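Local atomic coordinates of endolysin (Clostridium phage phiCD27, PDB entry 3QAY), a protein that probably cleaves the amide bond between N-acetylmuramic acid and L-alanine in the peptidoglycan of Clostridium difficile, as a zinc-dependent amidase of phage origin. Residues Thr19-Asp22 with Asn26-Gln29; Lys32-Val37 with Ile82-Asn87; Ser96-Tyr101 with Glu107-Ile112; Cys113-Thr118 with Ile170-Leu175. One frame throughout, in Å; residues are numbered along the deposited sequence.

Contact 1. Residues Thr19-Asp22 with Asn26-Gln29; sequences TSAD and NEYQ. With ZN (zinc ion), chain E.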
# COMPACT_ATOMS: atom_id res chain seq x y z
N THR A 19 9.14 11.20 5.59
CA THR A 19 7.84 11.86 5.55
C THR A 19 6.69 10.95 6.02
O THR A 19 5.54 11.39 6.09
CB THR A 19 7.54 12.40 4.14
OG1 THR A 19 7.46 11.31 3.21
CG2 THR A 19 8.64 13.37 3.71
N SER A 20 7.01 9.70 6.35
CA SER A 20 6.00 8.72 6.75
C SER A 20 5.69 8.81 8.24
O SER A 20 6.41 9.47 9.00
CB SER A 20 6.47 7.30 6.40
OG SER A 20 7.39 6.79 7.34
N ALA A 21 4.61 8.15 8.65
CA ALA A 21 4.37 7.93 10.07
C ALA A 21 5.49 7.06 10.65
O ALA A 21 6.13 6.29 9.92
CB ALA A 21 3.02 7.28 10.30
N ASP A 22 5.72 7.19 11.95
CA ASP A 22 6.77 6.46 12.66
C ASP A 22 6.28 6.09 14.06
O ASP A 22 5.90 6.96 14.83
CB ASP A 22 8.04 7.32 12.77
CG ASP A 22 9.25 6.53 13.23
OD1 ASP A 22 9.53 5.47 12.63
OD2 ASP A 22 9.93 6.98 14.17
N ASN A 26 8.88 1.98 11.45
CA ASN A 26 8.79 3.08 10.50
C ASN A 26 7.94 2.65 9.32
O ASN A 26 8.17 1.58 8.75
CB ASN A 26 10.17 3.54 10.05
CG ASN A 26 10.11 4.82 9.24
OD1 ASN A 26 10.09 5.93 9.79
ND2 ASN A 26 10.10 4.68 7.93
N GLU A 27 6.97 3.48 8.95
CA GLU A 27 6.04 3.16 7.88
C GLU A 27 6.77 2.99 6.55
O GLU A 27 6.60 1.97 5.88
CB GLU A 27 4.98 4.25 7.76
CG GLU A 27 4.16 4.19 6.49
CD GLU A 27 3.13 5.29 6.40
OE1 GLU A 27 3.13 6.22 7.24
OE2 GLU A 27 2.32 5.23 5.45
N TYR A 28 7.57 3.98 6.17
CA TYR A 28 8.28 3.95 4.89
C TYR A 28 9.16 2.71 4.76
O TYR A 28 9.11 2.01 3.75
CB TYR A 28 9.12 5.21 4.71
CG TYR A 28 10.06 5.17 3.52
CD1 TYR A 28 9.60 5.46 2.24
CD2 TYR A 28 11.40 4.86 3.68
CE1 TYR A 28 10.46 5.44 1.14
CE2 TYR A 28 12.27 4.82 2.60
CZ TYR A 28 11.79 5.12 1.34
OH TYR A 28 12.66 5.09 0.26
N GLN A 29 9.96 2.43 5.80
CA GLN A 29 10.88 1.30 5.80
C GLN A 29 10.12 -0.03 5.69
O GLN A 29 10.51 -0.89 4.90
CB GLN A 29 11.78 1.29 7.04
CG GLN A 29 12.75 2.48 7.16
CD GLN A 29 13.81 2.53 6.05
OE1 GLN A 29 14.16 1.51 5.45
NE2 GLN A 29 14.31 3.73 5.77
ZN ZN E . 1.21 6.89 4.83
O HOH W 1 0.08 8.95 4.25
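S20 opens the contact by accepting a bond from the helix that follows: the backbone N-H of Y28 points to S20 OG at 3.0 Å. With OG set between its own backbone N and carbonyl carbon (chi1 80°), the hydroxyl faces the first turn of helix 27-44 and also donates to A21 O within its own segment. A21 then grips E27 twice. A21 O receives the backbone N-H of E27 (N to O 3.1 Å), and this donor and S20 OG arrive from opposite faces of the carbonyl plane. A21 N donates in return to E27 OE1 at 2.8 Å, meeting the carboxylate on the anti side and 24° out of its plane. This is second-shell support in a zinc site: the other oxygen, E27 OE2, binds the zinc ion at 2.1 Å beside H10 and H85, and also takes the N-H of L86. With both oxygens engaged, rotation of the carboxylate is restrained; the extended side chain, CG anti to the backbone N (chi1 167°), carries it from the helix start to the metal. At D22 the backbone forms a single bridge with N26, the N-cap residue of the helix, their CA atoms 4.5 Å apart.

Contact 2. Residues Lys32-Val37 with Ile82-Asn87; sequences KSLAPV and IELHLN. With ZN (zinc ion), chain E.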
# COMPACT_ATOMS: atom_id res chain seq x y z
N LYS A 32 8.77 -0.26 2.14
CA LYS A 32 9.92 -0.49 1.25
C LYS A 32 10.29 -1.99 1.23
O LYS A 32 10.67 -2.53 0.19
CB LYS A 32 11.11 0.38 1.69
CG LYS A 32 12.41 0.12 0.96
CD LYS A 32 13.53 1.02 1.46
CE LYS A 32 14.81 0.84 0.65
NZ LYS A 32 15.91 1.73 1.13
N SER A 33 10.18 -2.64 2.39
CA SER A 33 10.45 -4.08 2.50
C SER A 33 9.31 -4.95 1.97
O SER A 33 9.56 -5.95 1.31
CB SER A 33 10.74 -4.46 3.96
OG SER A 33 12.00 -3.98 4.36
N LEU A 34 8.06 -4.57 2.26
CA LEU A 34 6.88 -5.32 1.78
C LEU A 34 6.69 -5.29 0.25
O LEU A 34 6.32 -6.29 -0.35
CB LEU A 34 5.62 -4.76 2.44
CG LEU A 34 4.29 -5.41 2.02
CD1 LEU A 34 4.31 -6.89 2.34
CD2 LEU A 34 3.12 -4.71 2.71
N ALA A 35 6.92 -4.13 -0.35
CA ALA A 35 6.61 -3.91 -1.77
C ALA A 35 7.14 -5.01 -2.71
O ALA A 35 6.37 -5.55 -3.50
CB ALA A 35 7.09 -2.53 -2.23
N PRO A 36 8.45 -5.34 -2.62
CA PRO A 36 9.01 -6.40 -3.47
C PRO A 36 8.48 -7.81 -3.17
O PRO A 36 8.38 -8.62 -4.08
CB PRO A 36 10.51 -6.32 -3.18
CG PRO A 36 10.63 -5.60 -1.91
CD PRO A 36 9.49 -4.66 -1.85
N VAL A 37 8.13 -8.08 -1.92
CA VAL A 37 7.50 -9.34 -1.55
C VAL A 37 6.08 -9.42 -2.15
O VAL A 37 5.67 -10.46 -2.69
CB VAL A 37 7.44 -9.52 -0.03
CG1 VAL A 37 6.69 -10.80 0.35
CG2 VAL A 37 8.86 -9.54 0.55
N ILE A 82 -1.51 0.13 -6.67
CA ILE A 82 -1.62 -0.06 -5.23
C ILE A 82 -0.55 0.80 -4.58
O ILE A 82 0.62 0.70 -4.96
CB ILE A 82 -1.37 -1.53 -4.82
CG1 ILE A 82 -2.44 -2.46 -5.41
CG2 ILE A 82 -1.33 -1.67 -3.30
CD1 ILE A 82 -2.02 -3.91 -5.44
N GLU A 83 -0.93 1.66 -3.65
CA GLU A 83 0.06 2.37 -2.83
C GLU A 83 0.01 1.86 -1.40
O GLU A 83 -1.05 1.79 -0.79
CB GLU A 83 -0.12 3.88 -2.85
CG GLU A 83 1.03 4.61 -2.13
CD GLU A 83 1.12 6.07 -2.49
OE1 GLU A 83 0.56 6.89 -1.73
OE2 GLU A 83 1.74 6.40 -3.53
N LEU A 84 1.19 1.52 -0.88
CA LEU A 84 1.33 0.90 0.41
C LEU A 84 1.59 1.95 1.47
O LEU A 84 2.54 2.75 1.36
CB LEU A 84 2.48 -0.11 0.39
CG LEU A 84 2.30 -1.30 -0.56
CD1 LEU A 84 3.52 -2.21 -0.50
CD2 LEU A 84 1.04 -2.06 -0.21
N HIS A 85 0.74 1.94 2.49
CA HIS A 85 0.89 2.76 3.68
C HIS A 85 0.70 1.93 4.94
O HIS A 85 0.27 0.77 4.89
CB HIS A 85 -0.16 3.89 3.68
CG HIS A 85 0.13 4.97 2.69
ND1 HIS A 85 0.71 6.17 3.04
CD2 HIS A 85 -0.09 5.04 1.35
CE1 HIS A 85 0.84 6.93 1.97
NE2 HIS A 85 0.36 6.26 0.93
N LEU A 86 1.08 2.53 6.06
CA LEU A 86 0.69 2.07 7.38
C LEU A 86 -0.03 3.24 8.03
O LEU A 86 0.26 4.41 7.72
CB LEU A 86 1.90 1.64 8.22
CG LEU A 86 2.66 0.37 7.83
CD1 LEU A 86 3.73 0.05 8.88
CD2 LEU A 86 1.74 -0.83 7.65
N ASN A 87 -0.96 2.92 8.92
CA ASN A 87 -1.79 3.92 9.57
C ASN A 87 -1.14 4.38 10.86
O ASN A 87 -0.12 3.84 11.29
CB ASN A 87 -3.18 3.32 9.85
CG ASN A 87 -4.32 4.29 9.54
OD1 ASN A 87 -4.21 5.49 9.77
ND2 ASN A 87 -5.42 3.74 9.02
ZN ZN E . 1.21 6.89 4.83
O HOH W 1 0.08 8.95 4.25
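L84 holds CG beside its backbone N and anti to the carbonyl carbon (chi1 -63°), and L34 holds CG anti to its backbone N (chi1 179°); these torsions send the two side chains into the space between strand and helix, where they cross at about a right angle. The touching branch of L84 is CD1. L84 CD1 lies 4.1 Å from L34 CD2 and 4.0 Å from A35 CB. Closer still is the helix backbone, with L84 CD1 3.7 Å from A35 CA. The small A35 side chain probably helps this approach, so that one methyl group of the strand packs against the main chain of the helix as well as its side chains. Side chains alternate along strand 80-87, as in an alpha/beta fold: L84 looks to helix 27-44, while E83 and H85 project from the other face, where the metal site lies. There H85 binds the zinc ion through ND1 at 2.0 Å, with E27 and H10 as the other protein ligands. The remaining ring nitrogen, H85 NE2, donates to E83 OE1 at 2.7 Å in a nearly straight bond. The oxygen lies close to the imidazole plane and is approached on the anti side of the carboxylate, an arrangement that fixes the rotation of the ring. E83 is itself held through OE2, which pairs with K69 and accepts a hydrogen bond from T7.

Contact 3. Residues Ser96-Tyr101 with Glu107-Ile112; sequences SEVLYY and EYATRI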
# COMPACT_ATOMS: atom_id res chain seq x y z
N SER A 96 -6.92 -2.72 9.65
CA SER A 96 -6.65 -2.51 8.24
C SER A 96 -7.76 -1.70 7.61
O SER A 96 -8.90 -1.73 8.05
CB SER A 96 -6.53 -3.85 7.53
OG SER A 96 -5.57 -4.66 8.16
N GLU A 97 -7.40 -1.00 6.54
CA GLU A 97 -8.26 -0.04 5.90
C GLU A 97 -7.74 0.18 4.47
O GLU A 97 -6.54 0.23 4.27
CB GLU A 97 -8.16 1.22 6.74
CG GLU A 97 -8.79 2.45 6.24
CD GLU A 97 -8.72 3.52 7.30
OE1 GLU A 97 -7.97 4.50 7.12
OE2 GLU A 97 -9.37 3.34 8.34
N VAL A 98 -8.64 0.27 3.50
CA VAL A 98 -8.24 0.50 2.11
C VAL A 98 -9.02 1.68 1.51
O VAL A 98 -10.25 1.68 1.53
CB VAL A 98 -8.42 -0.77 1.24
CG1 VAL A 98 -8.08 -0.49 -0.22
CG2 VAL A 98 -7.58 -1.93 1.78
N LEU A 99 -8.29 2.67 0.99
CA LEU A 99 -8.91 3.86 0.40
C LEU A 99 -9.03 3.69 -1.10
O LEU A 99 -8.12 3.16 -1.75
CB LEU A 99 -8.11 5.12 0.75
CG LEU A 99 -7.74 5.26 2.23
CD1 LEU A 99 -7.06 6.60 2.52
CD2 LEU A 99 -8.96 5.08 3.12
N TYR A 100 -10.16 4.12 -1.66
CA TYR A 100 -10.45 3.93 -3.07
C TYR A 100 -11.14 5.17 -3.65
O TYR A 100 -11.57 6.07 -2.91
CB TYR A 100 -11.31 2.68 -3.29
CG TYR A 100 -12.71 2.83 -2.74
CD1 TYR A 100 -13.73 3.34 -3.53
CD2 TYR A 100 -13.01 2.48 -1.43
CE1 TYR A 100 -15.02 3.49 -3.04
CE2 TYR A 100 -14.30 2.62 -0.93
CZ TYR A 100 -15.29 3.13 -1.74
OH TYR A 100 -16.57 3.28 -1.25
N TYR A 101 -11.25 5.19 -4.98
CA TYR A 101 -11.74 6.35 -5.73
C TYR A 101 -13.01 6.08 -6.52
O TYR A 101 -13.80 6.99 -6.74
CB TYR A 101 -10.66 6.86 -6.69
CG TYR A 101 -10.98 8.18 -7.36
CD1 TYR A 101 -10.87 9.36 -6.67
CD2 TYR A 101 -11.42 8.22 -8.67
CE1 TYR A 101 -11.17 10.58 -7.26
CE2 TYR A 101 -11.73 9.43 -9.29
CZ TYR A 101 -11.60 10.61 -8.56
OH TYR A 101 -11.88 11.82 -9.14
N GLU A 107 -14.47 -2.55 -5.31
CA GLU A 107 -14.47 -4.02 -5.37
C GLU A 107 -13.17 -4.59 -4.81
O GLU A 107 -13.19 -5.46 -3.94
CB GLU A 107 -14.64 -4.51 -6.81
CG GLU A 107 -15.98 -4.22 -7.44
CD GLU A 107 -16.14 -4.94 -8.76
OE1 GLU A 107 -15.97 -4.31 -9.83
OE2 GLU A 107 -16.41 -6.16 -8.73
N TYR A 108 -12.05 -4.10 -5.34
CA TYR A 108 -10.73 -4.46 -4.82
C TYR A 108 -10.62 -4.17 -3.32
O TYR A 108 -10.24 -5.05 -2.54
CB TYR A 108 -9.63 -3.68 -5.56
CG TYR A 108 -9.39 -4.10 -6.99
CD1 TYR A 108 -9.06 -5.42 -7.32
CD2 TYR A 108 -9.45 -3.17 -8.03
CE1 TYR A 108 -8.83 -5.79 -8.64
CE2 TYR A 108 -9.22 -3.54 -9.35
CZ TYR A 108 -8.91 -4.85 -9.65
OH TYR A 108 -8.68 -5.22 -10.96
N ALA A 109 -10.96 -2.94 -2.93
CA ALA A 109 -10.80 -2.49 -1.54
C ALA A 109 -11.50 -3.41 -0.54
O ALA A 109 -10.91 -3.78 0.48
CB ALA A 109 -11.28 -1.04 -1.39
N THR A 110 -12.74 -3.79 -0.84
CA THR A 110 -13.55 -4.62 0.06
C THR A 110 -12.94 -6.01 0.25
O THR A 110 -12.87 -6.52 1.37
CB THR A 110 -14.99 -4.76 -0.46
OG1 THR A 110 -15.58 -3.45 -0.59
CG2 THR A 110 -15.84 -5.61 0.48
N ARG A 111 -12.48 -6.61 -0.84
CA ARG A 111 -11.88 -7.93 -0.78
C ARG A 111 -10.54 -7.91 -0.03
O ARG A 111 -10.28 -8.78 0.80
CB ARG A 111 -11.71 -8.52 -2.18
CG ARG A 111 -13.04 -8.82 -2.88
CD ARG A 111 -12.83 -9.72 -4.11
NE ARG A 111 -11.82 -9.16 -5.02
CZ ARG A 111 -12.08 -8.46 -6.13
NH1 ARG A 111 -13.33 -8.21 -6.51
NH2 ARG A 111 -11.07 -8.02 -6.87
N ILE A 112 -9.71 -6.90 -0.29
CA ILE A 112 -8.46 -6.73 0.46
C ILE A 112 -8.76 -6.60 1.95
O ILE A 112 -8.14 -7.27 2.79
CB ILE A 112 -7.68 -5.49 -0.00
CG1 ILE A 112 -7.14 -5.69 -1.42
CG2 ILE A 112 -6.52 -5.21 0.94
CD1 ILE A 112 -6.71 -4.41 -2.07
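V98 meets helix 103-116 with both of its methyl groups, each using a different residue. V98 CG1 presses on the methyl of A109, its distance to A109 CB of 3.5 Å being tighter than ordinary carbon contact, while V98 CG2 reaches CG2 of I112, also at 3.5 Å. The valine is turned with CG1 anti to its backbone N (chi1 176°), which spreads the two branches along the helix, one to each residue; the side chains of V98 and I112 cross at about a right angle. Two positions further along the strand, Y100 adds a lighter touch: Y100 CD2 lies 3.9 Å from CB of A109, with the methyl placed obliquely to the ring. Thus A109 CB is touched by both strand residues, and its small size is consistent with the close approach of helix and strand, their axes 7.9 Å apart and the CA atoms of V98 and A109 only 5.4 Å. Around this first shell, V98 also packs on V142 and I144 of strand 140-148, and A109 on A125 of strand 122-127. On the other face of the strand, E97 forms salt bridges with R123 and K126. The strand and helix run almost exactly antiparallel, at 177°, as expected for the first two elements of a beta-alpha-beta unit, in which helix 103-116 covers the sheet on the way from strand 96-100 to strand 122-127.

Contact 4. Residues Cys113-Thr118 with Ile170-Leu175; sequences CDKLGT and IVEGVL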
# COMPACT_ATOMS: atom_id res chain seq x y z
N CYS A 113 -9.71 -5.73 2.28
CA CYS A 113 -10.13 -5.52 3.66
C CYS A 113 -10.61 -6.80 4.34
O CYS A 113 -10.24 -7.07 5.49
CB CYS A 113 -11.22 -4.46 3.72
SG CYS A 113 -10.54 -2.80 3.68
N ASP A 114 -11.43 -7.58 3.64
CA ASP A 114 -11.91 -8.84 4.20
C ASP A 114 -10.77 -9.81 4.47
O ASP A 114 -10.76 -10.49 5.50
CB ASP A 114 -12.95 -9.49 3.28
CG ASP A 114 -14.32 -8.87 3.41
OD1 ASP A 114 -14.60 -8.22 4.44
OD2 ASP A 114 -15.13 -9.03 2.48
N LYS A 115 -9.81 -9.88 3.55
CA LYS A 115 -8.66 -10.77 3.71
C LYS A 115 -7.76 -10.35 4.87
O LYS A 115 -7.47 -11.14 5.75
CB LYS A 115 -7.87 -10.88 2.40
CG LYS A 115 -8.49 -11.84 1.39
CD LYS A 115 -8.43 -13.28 1.90
CE LYS A 115 -9.15 -14.24 0.98
NZ LYS A 115 -8.91 -15.65 1.37
N LEU A 116 -7.34 -9.09 4.88
CA LEU A 116 -6.61 -8.56 6.02
C LEU A 116 -7.43 -8.71 7.31
O LEU A 116 -6.86 -8.98 8.36
CB LEU A 116 -6.23 -7.09 5.79
CG LEU A 116 -5.13 -6.87 4.74
CD1 LEU A 116 -5.02 -5.40 4.35
CD2 LEU A 116 -3.78 -7.36 5.24
N GLY A 117 -8.75 -8.58 7.19
CA GLY A 117 -9.68 -8.73 8.31
C GLY A 117 -9.65 -10.07 9.02
O GLY A 117 -10.13 -10.20 10.14
N THR A 118 -9.07 -11.07 8.37
CA THR A 118 -8.87 -12.39 8.96
C THR A 118 -7.83 -12.38 10.09
O THR A 118 -7.80 -13.29 10.93
CB THR A 118 -8.44 -13.39 7.88
OG1 THR A 118 -8.74 -14.73 8.32
CG2 THR A 118 -6.95 -13.26 7.60
N ILE A 170 -3.31 -9.65 0.66
CA ILE A 170 -3.56 -8.57 -0.29
C ILE A 170 -3.78 -9.12 -1.69
O ILE A 170 -4.68 -8.69 -2.40
CB ILE A 170 -2.39 -7.58 -0.35
CG1 ILE A 170 -2.28 -6.80 0.97
CG2 ILE A 170 -2.57 -6.63 -1.54
CD1 ILE A 170 -1.07 -5.88 1.06
N VAL A 171 -2.93 -10.07 -2.10
CA VAL A 171 -3.02 -10.66 -3.43
C VAL A 171 -4.31 -11.48 -3.59
O VAL A 171 -5.01 -11.35 -4.60
CB VAL A 171 -1.79 -11.53 -3.73
CG1 VAL A 171 -1.93 -12.24 -5.07
CG2 VAL A 171 -0.52 -10.68 -3.71
N GLU A 172 -4.63 -12.30 -2.60
CA GLU A 172 -5.89 -13.06 -2.63
C GLU A 172 -7.09 -12.13 -2.79
O GLU A 172 -8.01 -12.41 -3.56
CB GLU A 172 -6.05 -13.92 -1.37
CG GLU A 172 -5.16 -15.15 -1.35
CD GLU A 172 -5.48 -16.10 -0.20
OE1 GLU A 172 -6.09 -15.67 0.80
OE2 GLU A 172 -5.10 -17.28 -0.31
N GLY A 173 -7.05 -11.01 -2.06
CA GLY A 173 -8.09 -9.99 -2.14
C GLY A 173 -8.20 -9.37 -3.52
O GLY A 173 -9.28 -9.33 -4.10
N VAL A 174 -7.09 -8.87 -4.04
CA VAL A 174 -7.09 -8.22 -5.36
C VAL A 174 -7.53 -9.20 -6.45
O VAL A 174 -8.39 -8.87 -7.28
CB VAL A 174 -5.71 -7.61 -5.69
CG1 VAL A 174 -5.63 -7.18 -7.15
CG2 VAL A 174 -5.41 -6.44 -4.76
N LEU A 175 -6.99 -10.41 -6.41
CA LEU A 175 -7.24 -11.40 -7.45
C LEU A 175 -8.56 -12.15 -7.27
O LEU A 175 -9.00 -12.85 -8.19
CB LEU A 175 -6.08 -12.38 -7.54
CG LEU A 175 -4.72 -11.78 -7.91
CD1 LEU A 175 -3.66 -12.88 -7.98
CD2 LEU A 175 -4.79 -11.01 -9.23
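K115 and E172 form the salt bridge of this contact, with NZ of K115 2.9 Å from OE1 of E172. The ammonium group approaches from above the carboxylate, 50° out of its plane, and the two side chains cross at about a right angle. Each charged group has a further partner in the C-terminal tail: K115 NZ donates to N178, and E172 OE2 accepts the backbone N-H of I179. The carboxylate is thereby held through both oxygens, and the tail is tied to the helix pair. Behind the charges, the lysine chain lies against its partner, with K115 CE 3.9 Å from E172 CB. A bend at the second torsion (chi2 -67°) turns the chain beyond CG toward E172, while the start of the chain rests on the glycine backbone, K115 CG 3.8 Å from G173 N. Within the two segments, K115 and G173 have the closest CA atoms, 5.9 Å apart. Helix 103-116 and the C-terminal helix 152-175 are thus neighbours; elsewhere, C113 of the first packs on V98 of strand 96-100, and I170 and V171 of the second lie against L38 of helix 27-44.

Overall arrangement
The four contacts show how chemistry follows place in an alpha/beta fold. Contact 2 is buried near the centre of the chain and contact 3 is a buried strand-to-helix interface; both are apolar across the interface. Contact 1, partly buried at the zinc site, relies on backbone and carboxylate hydrogen bonds, and contact 4, also largely buried but farther from the centre than contact 2, joins two helices through a salt bridge. Contacts 1 and 2 share helix 27-44 and the metal; contact 1 lies on the opposite side of the chain's centre from contacts 3 and 4. Contacts 3 and 4 share helix 103-116, whose R111 donates hydrogen bonds to the backbone oxygens of G173 and V174. Contacts 2 and 3 reach the same sheet.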